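Local coordinates for protein metallo-beta-lactamase (Chryseobacterium indologenes, PDB 3L6N) that hydrolyses the ring of beta-lactam antibiotics, including penicillins, cephalosporins and carbapenems, as a zinc-dependent class B beta-lactamase, at residues A174-E177 with Q178-K181. Residues are numbered along the deposited sequence; the frame is centred on the assembly and turned at random.
Sequences ANVE and QWPK
The backbone N of Gln178 donates to two oxygens of Asn175: to the side-chain OD1 at 3.1 Å and, only weakly, to the main-chain O. The bond to OD1 is fairly straight (154° at the hydrogen), although the donor stands well above the amide's carbonyl plane. With chi1 -173° the Asn175 amide swings beside its own carbonyl carbon, which brings OD1 to the N-H of Gln178 and lays the amide alongside that side chain, Asn175 ND2 3.3 Å from Gln178 CG. Asn175 ND2 donates to Glu137 OE1, so both ends of the amide have partners, consistent with a single orientation of the group. Asn175 O also accepts Trp179 N at 3.0 Å, nearly in line with the C=O bond though bent at the hydrogen (133°), an i to i+4 bond. Proline has no N-H to offer Val176 O at the corresponding place, and Pro180 CD lies 3.1 Å from that oxygen instead. On the outer side Glu177 and Gln178 run side by side, Gln178 NE2 reaching Glu177 OE1 on its syn side, somewhat out of the carboxylate plane, at 2.7 Å; Lys181 NZ, 4.5 Å from Glu177 OE2, is beyond a salt bridge. Inward, the Trp179 indole meets Val176 CG1 at its edge and Ala174 CB obliquely, while NE1 bonds to Leu159 O. The indole also packs on His139, a zinc ligand, and with Pro180 touches helix 208-217. A loop thus enters helix 179-189 through an i to i+4 bond, backed by an asparagine side chain, beside the zinc site of the metallo-beta-lactamase fold.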
ATOM      1  N   ALA A 174      -1.697  10.450  13.281  1.00 11.10           N
ATOM      2  CA  ALA A 174      -2.844  10.748  12.443  1.00 11.20           C
ATOM      3  C   ALA A 174      -3.264  12.207  12.538  1.00 12.00           C
ATOM      4  O   ALA A 174      -2.974  12.893  13.524  1.00 12.51           O
ATOM      5  CB  ALA A 174      -4.020   9.829  12.817  1.00 10.92           C
ATOM      6  N   ASN A 175      -3.940  12.673  11.494  1.00 12.09           N
ATOM      7  CA  ASN A 175      -4.619  13.952  11.522  1.00 13.12           C
ATOM      8  C   ASN A 175      -6.109  13.646  11.503  1.00 13.62           C
ATOM      9  O   ASN A 175      -6.709  13.575  10.432  1.00 13.22           O
ATOM     10  CB  ASN A 175      -4.203  14.792  10.306  1.00 12.74           C
ATOM     11  CG  ASN A 175      -4.749  16.211  10.352  1.00 13.27           C
ATOM     12  OD1 ASN A 175      -5.751  16.483  11.018  1.00 14.48           O
ATOM     13  ND2 ASN A 175      -4.099  17.122   9.633  1.00 12.74           N
ATOM     14  N   VAL A 176      -6.696  13.442  12.686  1.00 15.23           N
ATOM     15  CA  VAL A 176      -8.091  12.984  12.766  1.00 16.61           C
ATOM     16  C   VAL A 176      -9.095  14.040  12.301  1.00 17.21           C
ATOM     17  O   VAL A 176     -10.150  13.695  11.775  1.00 17.59           O
ATOM     18  CB  VAL A 176      -8.490  12.368  14.149  1.00 17.24           C
ATOM     19  CG1 VAL A 176      -7.691  11.094  14.432  1.00 17.29           C
ATOM     20  CG2 VAL A 176      -8.339  13.375  15.274  1.00 17.38           C
ATOM     21  N   GLU A 177      -8.759  15.319  12.473  1.00 17.78           N
ATOM     22  CA  GLU A 177      -9.614  16.408  11.984  1.00 18.44           C
ATOM     23  C   GLU A 177      -9.710  16.424  10.450  1.00 17.69           C
ATOM     24  O   GLU A 177     -10.790  16.631   9.890  1.00 17.57           O
ATOM     25  CB  GLU A 177      -9.127  17.758  12.536  1.00 19.07           C
ATOM     26  CG  GLU A 177     -10.029  18.962  12.228  1.00 22.67           C
ATOM     27  CD  GLU A 177      -9.660  19.689  10.938  1.00 26.79           C
ATOM     28  OE1 GLU A 177      -8.534  19.493  10.425  1.00 29.00           O
ATOM     29  OE2 GLU A 177     -10.501  20.471  10.437  1.00 29.40           O
ATOM     30  N   GLN A 178      -8.586  16.185   9.773  1.00 16.86           N
ATOM     31  CA  GLN A 178      -8.553  16.181   8.306  1.00 16.34           C
ATOM     32  C   GLN A 178      -9.022  14.866   7.673  1.00 15.24           C
ATOM     33  O   GLN A 178      -9.485  14.852   6.536  1.00 15.45           O
ATOM     34  CB  GLN A 178      -7.147  16.503   7.793  1.00 16.48           C
ATOM     35  CG  GLN A 178      -6.774  17.971   7.879  1.00 19.41           C
ATOM     36  CD  GLN A 178      -7.724  18.861   7.107  1.00 21.52           C
ATOM     37  OE1 GLN A 178      -7.978  18.644   5.920  1.00 23.39           O
ATOM     38  NE2 GLN A 178      -8.253  19.876   7.780  1.00 23.51           N
ATOM     39  N   TRP A 179      -8.885  13.778   8.419  1.00 14.33           N
ATOM     40  CA  TRP A 179      -9.126  12.430   7.899  1.00 13.67           C
ATOM     41  C   TRP A 179     -10.493  12.264   7.187  1.00 13.94           C
ATOM     42  O   TRP A 179     -10.521  11.805   6.042  1.00 13.21           O
ATOM     43  CB  TRP A 179      -8.932  11.411   9.023  1.00 13.14           C
ATOM     44  CG  TRP A 179      -8.678   9.994   8.602  1.00 12.19           C
ATOM     45  CD1 TRP A 179      -8.983   9.411   7.400  1.00 12.15           C
ATOM     46  CD2 TRP A 179      -8.101   8.965   9.412  1.00 10.90           C
ATOM     47  NE1 TRP A 179      -8.619   8.083   7.414  1.00 10.27           N
ATOM     48  CE2 TRP A 179      -8.083   7.783   8.638  1.00 10.03           C
ATOM     49  CE3 TRP A 179      -7.598   8.923  10.720  1.00 10.31           C
ATOM     50  CZ2 TRP A 179      -7.569   6.576   9.125  1.00  9.58           C
ATOM     51  CZ3 TRP A 179      -7.095   7.718  11.208  1.00 11.00           C
ATOM     52  CH2 TRP A 179      -7.079   6.564  10.404  1.00  9.87           C
ATOM     53  N   PRO A 180     -11.618  12.666   7.834  1.00 14.65           N
ATOM     54  CA  PRO A 180     -12.906  12.488   7.141  1.00 15.04           C
ATOM     55  C   PRO A 180     -13.027  13.350   5.885  1.00 15.48           C
ATOM     56  O   PRO A 180     -13.675  12.942   4.916  1.00 16.03           O
ATOM     57  CB  PRO A 180     -13.943  12.925   8.189  1.00 15.23           C
ATOM     58  CG  PRO A 180     -13.193  13.808   9.117  1.00 15.53           C
ATOM     59  CD  PRO A 180     -11.808  13.243   9.179  1.00 14.55           C
ATOM     60  N   LYS A 181     -12.400  14.529   5.899  1.00 15.86           N
ATOM     61  CA  LYS A 181     -12.373  15.408   4.737  1.00 15.95           C
ATOM     62  C   LYS A 181     -11.608  14.744   3.604  1.00 15.69           C
ATOM     63  O   LYS A 181     -12.040  14.770   2.459  1.00 15.67           O
ATOM     64  CB  LYS A 181     -11.767  16.771   5.089  1.00 16.45           C
ATOM     65  CG  LYS A 181     -12.533  17.511   6.175  1.00 19.06           C
ATOM     66  CD  LYS A 181     -11.683  18.579   6.834  1.00 22.71           C
ATOM     67  CE  LYS A 181     -12.530  19.506   7.687  1.00 25.16           C
ATOM     68  NZ  LYS A 181     -13.230  20.511   6.842  1.00 28.04           N
TER